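Local coordinates for aldehyde dehydrogenase family protein (Pseudomonas syringae pv. tomato, PDB 6X9L) that oxidises long-chain aliphatic aldehydes such as octanal, using NAD+ as the electron acceptor, as a member of the aldehyde dehydrogenase family, at residues L189-F194 with F208-G213. The protein carries 1 engineered substitution. Numbering follows the deposited sequence.
Sequences LSALLF and FNLVNG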
ATOM      1  N   LEU A 189      16.053 -15.832  20.065  1.00 40.97           N
ATOM      2  CA  LEU A 189      16.628 -17.174  20.106  1.00 41.06           C
ATOM      3  C   LEU A 189      15.979 -18.103  19.082  1.00 40.32           C
ATOM      4  O   LEU A 189      16.673 -18.903  18.435  1.00 39.93           O
ATOM      5  CB  LEU A 189      16.502 -17.748  21.514  1.00 42.06           C
ATOM      6  CG  LEU A 189      17.087 -16.798  22.554  1.00 42.92           C
ATOM      7  CD1 LEU A 189      17.018 -17.403  23.960  1.00 43.53           C
ATOM      8  CD2 LEU A 189      18.496 -16.381  22.156  1.00 42.91           C
ATOM      9  N   SER A 190      14.652 -18.025  18.935  1.00 41.92           N
ATOM     10  CA  SER A 190      13.964 -18.899  17.996  1.00 41.34           C
ATOM     11  C   SER A 190      14.262 -18.492  16.563  1.00 40.19           C
ATOM     12  O   SER A 190      14.417 -19.350  15.685  1.00 40.03           O
ATOM     13  CB  SER A 190      12.455 -18.903  18.282  1.00 42.19           C
ATOM     14  OG  SER A 190      11.851 -17.614  18.186  1.00 42.10           O
ATOM     15  N   ALA A 191      14.390 -17.189  16.312  1.00 38.92           N
ATOM     16  CA  ALA A 191      14.871 -16.737  15.014  1.00 37.97           C
ATOM     17  C   ALA A 191      16.249 -17.331  14.702  1.00 38.01           C
ATOM     18  O   ALA A 191      16.514 -17.739  13.566  1.00 37.50           O
ATOM     19  CB  ALA A 191      14.900 -15.204  14.978  1.00 37.69           C
ATOM     20  N   LEU A 192      17.133 -17.409  15.706  1.00 36.63           N
ATOM     21  CA  LEU A 192      18.438 -18.030  15.494  1.00 36.76           C
ATOM     22  C   LEU A 192      18.304 -19.469  15.012  1.00 36.54           C
ATOM     23  O   LEU A 192      19.013 -19.883  14.092  1.00 36.29           O
ATOM     24  CB  LEU A 192      19.269 -17.978  16.775  1.00 37.82           C
ATOM     25  CG  LEU A 192      19.935 -16.655  17.147  1.00 38.38           C
ATOM     26  CD1 LEU A 192      20.692 -16.827  18.452  1.00 39.53           C
ATOM     27  CD2 LEU A 192      20.857 -16.168  16.041  1.00 38.03           C
ATOM     28  N   LEU A 193      17.409 -20.249  15.628  1.00 43.91           N
ATOM     29  CA  LEU A 193      17.143 -21.616  15.164  1.00 44.03           C
ATOM     30  C   LEU A 193      16.537 -21.628  13.768  1.00 43.48           C
ATOM     31  O   LEU A 193      16.857 -22.497  12.949  1.00 43.47           O
ATOM     32  CB  LEU A 193      16.197 -22.332  16.127  1.00 44.76           C
ATOM     33  CG  LEU A 193      16.753 -22.704  17.487  1.00 45.39           C
ATOM     34  CD1 LEU A 193      15.657 -23.370  18.334  1.00 46.16           C
ATOM     35  CD2 LEU A 193      17.921 -23.618  17.285  1.00 45.23           C
ATOM     36  N   PHE A 194      15.636 -20.685  13.491  1.00 46.20           N
ATOM     37  CA  PHE A 194      14.983 -20.636  12.185  1.00 45.86           C
ATOM     38  C   PHE A 194      15.977 -20.369  11.056  1.00 45.23           C
ATOM     39  O   PHE A 194      15.883 -20.979   9.984  1.00 45.21           O
ATOM     40  CB  PHE A 194      13.894 -19.571  12.190  1.00 45.73           C
ATOM     41  CG  PHE A 194      13.292 -19.333  10.842  1.00 45.49           C
ATOM     42  CD1 PHE A 194      12.358 -20.217  10.321  1.00 46.24           C
ATOM     43  CD2 PHE A 194      13.677 -18.237  10.086  1.00 44.69           C
ATOM     44  CE1 PHE A 194      11.811 -19.995   9.086  1.00 46.37           C
ATOM     45  CE2 PHE A 194      13.135 -18.011   8.845  1.00 44.63           C
ATOM     46  CZ  PHE A 194      12.202 -18.881   8.341  1.00 45.53           C
ATOM     47  N   PHE A 208      17.852 -15.375   2.239  1.00 34.20           N
ATOM     48  CA  PHE A 208      17.370 -15.050   3.576  1.00 33.83           C
ATOM     49  C   PHE A 208      18.528 -14.568   4.433  1.00 33.99           C
ATOM     50  O   PHE A 208      19.554 -15.244   4.531  1.00 34.07           O
ATOM     51  CB  PHE A 208      16.702 -16.254   4.246  1.00 33.71           C
ATOM     52  CG  PHE A 208      16.447 -16.059   5.700  1.00 33.50           C
ATOM     53  CD1 PHE A 208      15.336 -15.352   6.128  1.00 33.35           C
ATOM     54  CD2 PHE A 208      17.328 -16.566   6.650  1.00 33.57           C
ATOM     55  CE1 PHE A 208      15.092 -15.153   7.483  1.00 33.19           C
ATOM     56  CE2 PHE A 208      17.090 -16.377   8.002  1.00 33.59           C
ATOM     57  CZ  PHE A 208      15.964 -15.666   8.414  1.00 33.38           C
ATOM     58  N   ASN A 209      18.358 -13.409   5.070  1.00 40.73           N
ATOM     59  CA  ASN A 209      19.410 -12.824   5.885  1.00 41.31           C
ATOM     60  C   ASN A 209      18.841 -12.359   7.215  1.00 41.33           C
ATOM     61  O   ASN A 209      17.754 -11.781   7.263  1.00 41.16           O
ATOM     62  CB  ASN A 209      20.071 -11.677   5.149  1.00 42.07           C
ATOM     63  CG  ASN A 209      20.698 -12.127   3.850  1.00 42.05           C
ATOM     64  OD1 ASN A 209      21.765 -12.716   3.845  1.00 42.23           O
ATOM     65  ND2 ASN A 209      20.027 -11.863   2.744  1.00 41.91           N
ATOM     66  N   LEU A 210      19.587 -12.628   8.293  1.00 36.43           N
ATOM     67  CA  LEU A 210      19.173 -12.327   9.658  1.00 36.58           C
ATOM     68  C   LEU A 210      20.137 -11.333  10.310  1.00 38.08           C
ATOM     69  O   LEU A 210      21.355 -11.566  10.352  1.00 38.71           O
ATOM     70  CB  LEU A 210      19.108 -13.613  10.477  1.00 36.28           C
ATOM     71  CG  LEU A 210      18.363 -13.521  11.800  1.00 36.56           C
ATOM     72  CD1 LEU A 210      17.885 -14.887  12.168  1.00 36.21           C
ATOM     73  CD2 LEU A 210      19.288 -12.997  12.860  1.00 37.93           C
ATOM     74  N   VAL A 211      19.602 -10.224  10.818  1.00 33.31           N
ATOM     75  CA  VAL A 211      20.392  -9.292  11.610  1.00 35.26           C
ATOM     76  C   VAL A 211      19.625  -8.982  12.887  1.00 35.74           C
ATOM     77  O   VAL A 211      18.430  -8.670  12.851  1.00 34.78           O
ATOM     78  CB  VAL A 211      20.720  -7.987  10.853  1.00 36.64           C
ATOM     79  CG1 VAL A 211      21.593  -7.093  11.716  1.00 38.65           C
ATOM     80  CG2 VAL A 211      21.404  -8.277   9.521  1.00 36.08           C
ATOM     81  N   ASN A 212      20.310  -9.063  14.018  1.00 41.38           N
ATOM     82  CA  ASN A 212      19.721  -8.707  15.294  1.00 42.00           C
ATOM     83  C   ASN A 212      20.050  -7.259  15.632  1.00 43.62           C
ATOM     84  O   ASN A 212      21.038  -6.694  15.154  1.00 44.43           O
ATOM     85  CB  ASN A 212      20.226  -9.641  16.390  1.00 42.31           C
ATOM     86  CG  ASN A 212      19.573 -10.995  16.333  1.00 40.74           C
ATOM     87  OD1 ASN A 212      18.366 -11.100  16.098  1.00 39.60           O
ATOM     88  ND2 ASN A 212      20.364 -12.049  16.545  1.00 40.63           N
ATOM     89  N   GLY A 213      19.198  -6.662  16.449  1.00 37.78           N
ATOM     90  CA  GLY A 213      19.480  -5.342  16.982  1.00 39.14           C
ATOM     91  C   GLY A 213      18.206  -4.601  17.336  1.00 38.75           C
ATOM     92  O   GLY A 213      17.099  -5.135  17.265  1.00 37.23           O
TER
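Phe194 and Phe208 meet as an offset edge-to-face pair: the edge of the Phe194 ring is turned toward the face of Phe208, with the planes at 87° and the centroids 5.4 Å apart. The CD2-CE2 side of Phe194 meets the CE1-CZ end of Phe208, Phe194 CE2 lying 3.7 Å from Phe208 CZ. Phe208 reaches across because its CG is anti to the backbone N (chi1 168°) on a CB already directed at the helix. The contact exemplifies how the helix of a beta-alpha-beta crossover packs on its strand through every second residue, here Phe208, Leu210 and Asn212.

Aliphatic contact follows two residues along the strand. Leu210 CD1 packs over both Ala191 O, at 3.5 Å, and Ala191 CB, at 4.1 Å. Ala191, whose side chain is a single methyl, and Leu210 are the nearest CA pair, 8.2 Å apart.

At the far end an amide meets a methyl: Asn212 ND2 lies 4.2 Å from Leu192 CD2, in van der Waals contact, the side chains crossing at about a right angle. Beyond them, Lys182, an NAD+-binding residue, donates through NZ to Gly213 O.

Segment 189-194 runs roughly antiparallel to strand 208-210, at 148°. Helix 188-201 links strands 178-182 and 208-210 in the Rossmann-like nucleotide-binding domain of this family, and Ile165 of helix 161-174 touches both Ala191 and Phe194. Mainly apolar van der Waals contact thus joins helix to strand, without a hydrogen bond between the segments to set direction; the Asn212 side chain lies about 9 Å from the bound NAD.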